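Local coordinates for Bd3459 (Bdellovibrio bacteriovorus HD100, PDB 5CED), which acts as a predatory serine endopeptidase of the S13 penicillin-binding protein family and is bound by the immunity protein Bd3460, at the open form - penicillin g site. Residues are numbered along the deposited sequence; one frame, centred on the assembly and turned at random. Chains: chain A, Bd3459; chain B, Bd3460.

The open form - penicillin g site. Residues chain A 69-70, 250-251, 292, 342, 357-361, 365, 395; chain B 38. With PNM (open form - penicillin g), chain C.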
# COMPACT_ATOMS: atom_id res chain seq x y z
N ALA A 69 -9.98 3.91 -7.12
CA ALA A 69 -9.51 2.92 -6.18
C ALA A 69 -8.76 3.62 -5.00
O ALA A 69 -9.15 4.74 -4.58
CB ALA A 69 -8.59 1.89 -6.90
N SER A 70 -7.63 3.19 -4.54
CA SER A 70 -7.06 3.56 -3.30
C SER A 70 -6.22 4.86 -3.37
O SER A 70 -5.89 5.39 -2.29
CB SER A 70 -6.08 2.54 -2.73
OG SER A 70 -6.87 1.48 -2.21
N GLN A 250 0.49 1.14 2.63
CA GLN A 250 -0.46 0.12 2.14
C GLN A 250 -1.39 -0.15 3.31
O GLN A 250 -0.91 -0.32 4.41
CB GLN A 250 0.27 -1.17 1.81
CG GLN A 250 -0.60 -2.36 1.47
CD GLN A 250 0.22 -3.50 0.85
OE1 GLN A 250 1.44 -3.62 1.08
NE2 GLN A 250 -0.45 -4.35 0.05
N SER A 251 -2.69 -0.27 3.04
CA SER A 251 -3.69 -0.50 4.11
C SER A 251 -4.92 -1.10 3.52
O SER A 251 -5.20 -0.92 2.34
CB SER A 251 -4.05 0.82 4.85
OG SER A 251 -4.39 1.84 3.96
N ASN A 292 -12.81 1.71 -2.06
CA ASN A 292 -13.25 0.34 -2.25
C ASN A 292 -14.74 0.32 -2.66
O ASN A 292 -15.51 1.22 -2.33
CB ASN A 292 -13.06 -0.46 -0.94
CG ASN A 292 -11.58 -0.78 -0.63
OD1 ASN A 292 -10.68 0.07 -0.76
ND2 ASN A 292 -11.35 -1.98 -0.20
N THR A 342 3.39 -0.16 -1.17
CA THR A 342 3.11 -0.70 -2.51
C THR A 342 4.14 -0.24 -3.59
O THR A 342 4.14 -0.81 -4.65
CB THR A 342 1.71 -0.33 -3.01
OG1 THR A 342 1.57 1.07 -3.12
CG2 THR A 342 0.63 -0.85 -2.05
N LYS A 357 0.91 7.20 -4.53
CA LYS A 357 -0.08 6.28 -4.02
C LYS A 357 -0.64 5.46 -5.16
O LYS A 357 -0.96 6.00 -6.19
CB LYS A 357 -1.23 7.04 -3.33
CG LYS A 357 -2.34 6.12 -2.78
CD LYS A 357 -1.95 5.49 -1.44
CE LYS A 357 -2.79 4.26 -1.13
NZ LYS A 357 -2.27 3.07 -1.89
N THR A 358 -0.82 4.17 -4.95
CA THR A 358 -1.35 3.23 -5.96
C THR A 358 -2.81 2.96 -5.67
O THR A 358 -3.27 3.15 -4.55
CB THR A 358 -0.64 1.85 -5.83
OG1 THR A 358 -0.60 1.46 -4.44
CG2 THR A 358 0.84 1.91 -6.39
N GLY A 359 -3.51 2.45 -6.66
CA GLY A 359 -4.83 1.91 -6.49
C GLY A 359 -5.12 0.76 -7.43
O GLY A 359 -4.65 0.74 -8.53
N SER A 360 -5.92 -0.20 -6.98
CA SER A 360 -6.36 -1.33 -7.78
C SER A 360 -7.78 -1.64 -7.40
O SER A 360 -8.05 -1.88 -6.25
CB SER A 360 -5.52 -2.56 -7.50
OG SER A 360 -4.12 -2.28 -7.59
N VAL A 361 -8.68 -1.66 -8.38
CA VAL A 361 -10.01 -2.29 -8.22
C VAL A 361 -10.38 -2.98 -9.55
O VAL A 361 -9.64 -2.90 -10.54
CB VAL A 361 -11.12 -1.29 -7.84
CG1 VAL A 361 -10.95 -0.79 -6.42
CG2 VAL A 361 -11.28 -0.16 -8.86
N LYS A 365 -6.73 0.55 -12.50
CA LYS A 365 -5.44 0.57 -11.89
C LYS A 365 -4.99 2.03 -11.94
O LYS A 365 -5.06 2.65 -12.98
CB LYS A 365 -4.41 -0.31 -12.62
CG LYS A 365 -3.14 -0.59 -11.80
CD LYS A 365 -3.32 -1.80 -10.92
CE LYS A 365 -2.15 -2.07 -10.00
NZ LYS A 365 -2.02 -1.01 -8.94
N TRP A 395 -4.22 -6.25 -13.97
CA TRP A 395 -3.56 -5.38 -13.00
C TRP A 395 -2.08 -5.29 -13.24
O TRP A 395 -1.53 -4.20 -13.27
CB TRP A 395 -3.85 -5.78 -11.57
CG TRP A 395 -5.18 -5.38 -11.03
CD1 TRP A 395 -6.22 -4.78 -11.72
CD2 TRP A 395 -5.67 -5.65 -9.71
NE1 TRP A 395 -7.30 -4.62 -10.87
CE2 TRP A 395 -7.00 -5.16 -9.64
CE3 TRP A 395 -5.12 -6.28 -8.57
CZ2 TRP A 395 -7.78 -5.28 -8.49
CZ3 TRP A 395 -5.89 -6.39 -7.42
CH2 TRP A 395 -7.23 -5.88 -7.40
N GLU B 38 -6.73 -14.51 -2.05
CA GLU B 38 -6.37 -13.16 -2.51
C GLU B 38 -6.42 -12.13 -1.42
O GLU B 38 -5.53 -11.30 -1.34
CB GLU B 38 -7.26 -12.68 -3.64
CG GLU B 38 -6.58 -11.55 -4.44
CD GLU B 38 -7.54 -10.86 -5.38
OE1 GLU B 38 -8.73 -11.27 -5.39
OE2 GLU B 38 -7.11 -9.89 -6.07
O8 PNM C . -6.91 0.49 -4.29
C7 PNM C . -7.00 0.36 -3.08
N4 PNM C . -4.88 -0.69 -2.33
C3 PNM C . -4.24 -1.64 -3.69
C11 PNM C . -3.17 -0.90 -4.29
O13 PNM C . -2.53 0.02 -3.60
O12 PNM C . -2.86 -1.17 -5.48
C2 PNM C . -4.06 -2.91 -3.07
C10 PNM C . -4.17 -3.99 -4.16
C9 PNM C . -2.65 -3.04 -2.44
S1 PNM C . -5.36 -3.07 -1.85
C5 PNM C . -5.87 -1.42 -1.71
C6 PNM C . -7.01 -1.07 -2.71
N14 PNM C . -7.93 -1.94 -3.26
C15 PNM C . -8.69 -2.97 -2.74
O16 PNM C . -8.73 -3.20 -1.58
C17 PNM C . -9.48 -3.72 -3.85
C18 PNM C . -9.14 -5.20 -3.77
C19 PNM C . -10.19 -6.12 -3.92
C20 PNM C . -9.91 -7.50 -3.83
C21 PNM C . -8.61 -7.93 -3.59
C22 PNM C . -7.57 -6.99 -3.46
C23 PNM C . -7.85 -5.63 -3.56
O HOH W 1 -3.55 0.91 0.01
O HOH W 2 -0.50 -1.69 -6.54
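Penicillin G sits here as an acyl-enzyme in the active-site cleft of a penicillin-binding protein: nucleophile A:Ser70 carries the opened beta-lactam through an ester, its OG 1.4 Å from PNM C7. The ester carbonyl O8 lies in the oxyanion hole, gripped by two backbone amides; that of A:Ser360 comes in nearly straight (N to PNM O8 2.9 Å, 165° at H), that of A:Ser70 at a sharper angle. Strand 354-361, bearing the Lys-Thr-Gly motif A:Lys357–A:Gly359, runs alongside the ligand and supplies much of its polar recognition. Its A:Ser360 carbonyl O takes the side-chain amide PNM N14 at 3.0 Å, almost along the C=O axis. The thiazolidine carboxylate is split between two hydroxyls. A:Thr358 OG1, in the crowded position between backbone N and carbonyl carbon (chi1 47°), donates to PNM O13 at 2.6 Å; A:Ser360 OG donates to PNM O12 at 2.7 Å. Behind them, A:Thr342 OG1 is hydrogen-bonded to A:Thr358 OG1, while A:Lys365 NZ donates to A:Ser360 OG at 2.8 Å, orienting that hydroxyl. A:Lys365 also forms a salt bridge to O12, and A:Lys357 NZ one to PNM O13 (3.5 Å); both probably favour an anionic carboxylate. A water links A:Lys357 NZ to N4. The A:Trp395 indole points its CH2 edge at the benzyl face near PNM C23, planes 73° apart, and the poorly ordered B:Glu38 of Bd3460 approaches the benzyl rim. The site supplies the acylating serine for peptidoglycan cleavage, presumably, here blocked by penicillin.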